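Local coordinates for protein bacterial leucyl aminopeptidase (Legionella pneumophila, PDB 6ESL) that probably removes N-terminal residues from peptides as a secreted zinc-dependent leucyl aminopeptidase, helping the bacterium acquire nutrients while it grows inside amoebas, at residues Glu170-Lys182 with Gln188-Lys200. Sequence-based numbering, arbitrary orientation.
Sequences EYGRTDTSTFFVK and QPSLVTVIGKDIK
Phe179 lies flat over Val192: CB of Val192 sits over one face of the ring, 3.9 Å from its centroid in a CH-pi contact, and CG1 reaches the ring's far end, 3.5 Å from CZ. The ring gets there because CG stands between the backbone N and the carbonyl carbon (chi1 59°), which swings it across to the neighbouring strand. The second branch, CG2 of Val192, meets CG2 of Val181 at 3.7 Å. On the opposite face of the sheet Phe180 receives Pro189, whose CG is 3.6 Å from the ring centroid, while the Ser190 carbonyl O lies in plane at the ring edge. Helix 151-170 packs on this face at Thr178 and Phe180, with Lys161 making a cation-pi contact to the Phe180 ring.

Between the two faces, paired backbone bonds join Ser177 to Val194, Phe179 to Val192 and Val181 to Ser190. At the last pair a water links Val181 O to Ser190 OG, which also bonds Ala254 N.

Where the pairing ends, Asp175 O takes two N-H groups from opposite faces of its carbonyl plane, Gly196 N at 2.8 Å and Lys197 N at 2.9 Å, the latter nearly straight (168°). The Asp175 carboxylate is gripped side-on by Arg173, NE to OD1 at 2.7 Å and NH2 to OD2, and Ile195 CG2 packs over one guanidinium face. Arg173 NH1 in turn bonds the carbonyls of Ser240 and Thr242, tying this end to the chain beyond helix 220-239.

The arrangement is an antiparallel beta hairpin at the margin of the mixed eight-stranded sheet, the central sheet of the alpha/beta M28 peptidase fold.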
# COMPACT_ATOMS: atom_id res chain seq x y z
N GLU B 170 -32.96 19.54 -13.17
CA GLU B 170 -33.42 18.46 -14.07
C GLU B 170 -33.90 17.15 -13.36
O GLU B 170 -34.96 16.65 -13.65
CB GLU B 170 -32.34 18.11 -15.06
CG GLU B 170 -32.61 17.08 -16.12
CD GLU B 170 -31.36 16.96 -17.02
OE1 GLU B 170 -30.28 17.64 -16.78
OE2 GLU B 170 -31.41 16.07 -17.90
N TYR B 171 -33.17 16.64 -12.39
CA TYR B 171 -33.61 15.44 -11.68
C TYR B 171 -34.44 15.68 -10.41
O TYR B 171 -34.90 14.72 -9.76
CB TYR B 171 -32.37 14.51 -11.41
CG TYR B 171 -31.64 14.18 -12.73
CD1 TYR B 171 -32.25 13.39 -13.70
CD2 TYR B 171 -30.42 14.75 -13.06
CE1 TYR B 171 -31.65 13.12 -14.94
CE2 TYR B 171 -29.83 14.50 -14.30
CZ TYR B 171 -30.44 13.67 -15.23
OH TYR B 171 -29.88 13.39 -16.46
N GLY B 172 -34.67 16.95 -10.06
CA GLY B 172 -35.34 17.28 -8.80
C GLY B 172 -34.57 16.85 -7.55
O GLY B 172 -35.14 16.48 -6.52
N ARG B 173 -33.26 16.91 -7.61
CA ARG B 173 -32.46 16.67 -6.41
C ARG B 173 -32.49 18.01 -5.65
O ARG B 173 -32.13 19.05 -6.22
CB ARG B 173 -31.04 16.23 -6.80
CG ARG B 173 -30.29 15.66 -5.63
CD ARG B 173 -30.54 14.18 -5.33
NE ARG B 173 -29.94 13.91 -4.03
CZ ARG B 173 -29.69 12.71 -3.48
NH1 ARG B 173 -29.91 11.56 -4.14
NH2 ARG B 173 -29.16 12.65 -2.25
N THR B 174 -32.97 18.00 -4.40
CA THR B 174 -33.20 19.24 -3.61
C THR B 174 -32.18 19.40 -2.47
O THR B 174 -32.24 20.38 -1.76
CB THR B 174 -34.60 19.25 -2.91
OG1 THR B 174 -34.59 18.23 -1.91
CG2 THR B 174 -35.73 19.00 -3.88
N ASP B 175 -31.24 18.49 -2.31
CA ASP B 175 -30.32 18.56 -1.17
C ASP B 175 -28.89 18.97 -1.63
O ASP B 175 -27.90 18.61 -1.00
CB ASP B 175 -30.38 17.25 -0.33
CG ASP B 175 -29.77 16.02 -1.07
OD1 ASP B 175 -29.70 16.05 -2.33
OD2 ASP B 175 -29.39 15.02 -0.36
N THR B 176 -28.83 19.74 -2.71
CA THR B 176 -27.59 20.15 -3.32
C THR B 176 -27.25 21.63 -3.11
O THR B 176 -28.10 22.45 -2.81
CB THR B 176 -27.49 19.88 -4.86
OG1 THR B 176 -28.52 20.54 -5.59
CG2 THR B 176 -27.42 18.42 -5.17
N SER B 177 -25.99 21.94 -3.30
CA SER B 177 -25.49 23.26 -3.08
C SER B 177 -24.14 23.38 -3.77
O SER B 177 -23.38 22.40 -3.91
CB SER B 177 -25.41 23.53 -1.56
OG SER B 177 -24.85 24.78 -1.31
N THR B 178 -23.89 24.58 -4.31
CA THR B 178 -22.65 24.88 -4.96
C THR B 178 -21.97 26.12 -4.39
O THR B 178 -22.63 27.05 -4.01
CB THR B 178 -22.84 25.07 -6.44
OG1 THR B 178 -23.55 26.26 -6.68
CG2 THR B 178 -23.55 23.84 -7.02
N PHE B 179 -20.65 26.16 -4.39
CA PHE B 179 -19.95 27.43 -4.12
C PHE B 179 -18.55 27.50 -4.70
O PHE B 179 -17.92 26.47 -4.95
CB PHE B 179 -19.95 27.74 -2.63
CG PHE B 179 -19.30 26.69 -1.77
CD1 PHE B 179 -20.05 25.63 -1.26
CD2 PHE B 179 -17.95 26.80 -1.43
CE1 PHE B 179 -19.43 24.68 -0.39
CE2 PHE B 179 -17.36 25.88 -0.57
CZ PHE B 179 -18.09 24.80 -0.07
N PHE B 180 -18.12 28.71 -5.00
CA PHE B 180 -16.76 28.93 -5.39
C PHE B 180 -15.89 29.10 -4.17
O PHE B 180 -16.29 29.75 -3.21
CB PHE B 180 -16.58 30.15 -6.28
CG PHE B 180 -17.06 29.97 -7.69
CD1 PHE B 180 -16.76 28.79 -8.43
CD2 PHE B 180 -17.78 31.02 -8.34
CE1 PHE B 180 -17.18 28.65 -9.74
CE2 PHE B 180 -18.19 30.90 -9.66
CZ PHE B 180 -17.93 29.71 -10.35
N VAL B 181 -14.70 28.50 -4.22
CA VAL B 181 -13.63 28.85 -3.33
C VAL B 181 -12.58 29.62 -4.10
O VAL B 181 -11.99 29.12 -5.04
CB VAL B 181 -13.00 27.60 -2.72
CG1 VAL B 181 -11.81 28.01 -1.83
CG2 VAL B 181 -14.03 26.86 -1.89
N LYS B 182 -12.32 30.84 -3.66
CA LYS B 182 -11.31 31.69 -4.25
C LYS B 182 -9.86 31.14 -4.22
O LYS B 182 -9.49 30.27 -3.41
CB LYS B 182 -11.42 33.12 -3.69
CG LYS B 182 -12.69 33.79 -4.11
CD LYS B 182 -12.76 35.19 -3.52
CE LYS B 182 -14.02 35.89 -3.95
NZ LYS B 182 -14.02 37.24 -3.30
N GLN B 188 -9.35 32.33 -11.67
CA GLN B 188 -10.19 31.08 -11.64
C GLN B 188 -10.45 30.56 -10.24
O GLN B 188 -9.48 30.22 -9.52
CB GLN B 188 -9.54 29.98 -12.48
CG GLN B 188 -10.24 28.65 -12.67
CD GLN B 188 -9.33 27.71 -13.42
OE1 GLN B 188 -8.32 27.24 -12.83
NE2 GLN B 188 -9.63 27.45 -14.73
N PRO B 189 -11.70 30.49 -9.80
CA PRO B 189 -12.05 29.85 -8.54
C PRO B 189 -12.12 28.36 -8.69
O PRO B 189 -12.31 27.84 -9.84
CB PRO B 189 -13.44 30.35 -8.24
CG PRO B 189 -14.02 30.66 -9.57
CD PRO B 189 -12.94 30.86 -10.58
N SER B 190 -11.94 27.67 -7.53
CA SER B 190 -12.32 26.31 -7.45
C SER B 190 -13.90 26.19 -7.30
O SER B 190 -14.53 26.98 -6.60
CB SER B 190 -11.59 25.54 -6.36
OG SER B 190 -10.17 25.42 -6.57
N LEU B 191 -14.46 25.14 -7.90
CA LEU B 191 -15.89 24.80 -7.80
C LEU B 191 -16.09 23.67 -6.83
O LEU B 191 -15.58 22.56 -7.04
CB LEU B 191 -16.43 24.38 -9.13
CG LEU B 191 -17.90 23.84 -9.12
CD1 LEU B 191 -18.86 24.90 -8.54
CD2 LEU B 191 -18.22 23.43 -10.56
N VAL B 192 -16.77 23.96 -5.74
CA VAL B 192 -17.11 22.95 -4.78
C VAL B 192 -18.64 22.73 -4.90
O VAL B 192 -19.46 23.72 -4.93
CB VAL B 192 -16.80 23.36 -3.35
CG1 VAL B 192 -17.27 22.29 -2.35
CG2 VAL B 192 -15.29 23.58 -3.16
N THR B 193 -19.01 21.46 -5.00
CA THR B 193 -20.40 21.04 -5.14
C THR B 193 -20.69 20.00 -4.06
O THR B 193 -19.77 19.33 -3.58
CB THR B 193 -20.67 20.43 -6.52
OG1 THR B 193 -20.11 19.12 -6.59
CG2 THR B 193 -20.07 21.30 -7.61
N VAL B 194 -21.95 19.87 -3.68
CA VAL B 194 -22.31 18.93 -2.61
C VAL B 194 -23.68 18.35 -2.81
O VAL B 194 -24.61 19.09 -3.21
CB VAL B 194 -22.13 19.54 -1.19
CG1 VAL B 194 -23.04 20.73 -0.93
CG2 VAL B 194 -22.27 18.47 -0.11
N ILE B 195 -23.78 17.04 -2.56
CA ILE B 195 -25.05 16.31 -2.58
C ILE B 195 -25.28 15.81 -1.18
O ILE B 195 -24.50 14.98 -0.72
CB ILE B 195 -25.07 15.15 -3.60
CG1 ILE B 195 -24.87 15.73 -5.01
CG2 ILE B 195 -26.43 14.44 -3.60
CD1 ILE B 195 -24.31 14.71 -6.00
N GLY B 196 -26.34 16.34 -0.51
CA GLY B 196 -26.57 16.08 0.92
C GLY B 196 -25.99 17.18 1.79
O GLY B 196 -25.29 16.91 2.80
N LYS B 197 -26.28 18.42 1.40
CA LYS B 197 -25.70 19.62 2.02
C LYS B 197 -25.87 19.72 3.52
O LYS B 197 -25.00 20.26 4.18
CB LYS B 197 -26.24 20.87 1.39
CG LYS B 197 -27.69 21.16 1.80
CD LYS B 197 -28.38 22.11 0.84
CE LYS B 197 -29.64 22.70 1.45
NZ LYS B 197 -30.02 23.95 0.78
N ASP B 198 -26.98 19.19 4.05
CA ASP B 198 -27.25 19.25 5.50
C ASP B 198 -26.77 18.08 6.35
O ASP B 198 -26.94 18.09 7.56
CB ASP B 198 -28.75 19.53 5.76
CG ASP B 198 -29.18 20.82 5.13
OD1 ASP B 198 -28.41 21.78 5.32
OD2 ASP B 198 -30.22 20.89 4.42
N ILE B 199 -26.13 17.08 5.75
CA ILE B 199 -25.79 15.89 6.48
C ILE B 199 -24.46 16.11 7.27
O ILE B 199 -23.41 16.48 6.69
CB ILE B 199 -25.68 14.68 5.52
CG1 ILE B 199 -27.02 14.50 4.76
CG2 ILE B 199 -25.23 13.41 6.27
CD1 ILE B 199 -27.04 13.41 3.71
N LYS B 200 -24.52 15.80 8.56
CA LYS B 200 -23.52 16.18 9.56
C LYS B 200 -22.65 14.98 9.84
O LYS B 200 -22.76 14.34 10.88
CB LYS B 200 -24.21 16.67 10.86
CG LYS B 200 -24.97 17.96 10.73
CD LYS B 200 -25.65 18.37 12.04
CE LYS B 200 -26.39 19.68 11.91
NZ LYS B 200 -27.05 20.02 13.21
O HOH W 1 -9.37 27.75 -5.40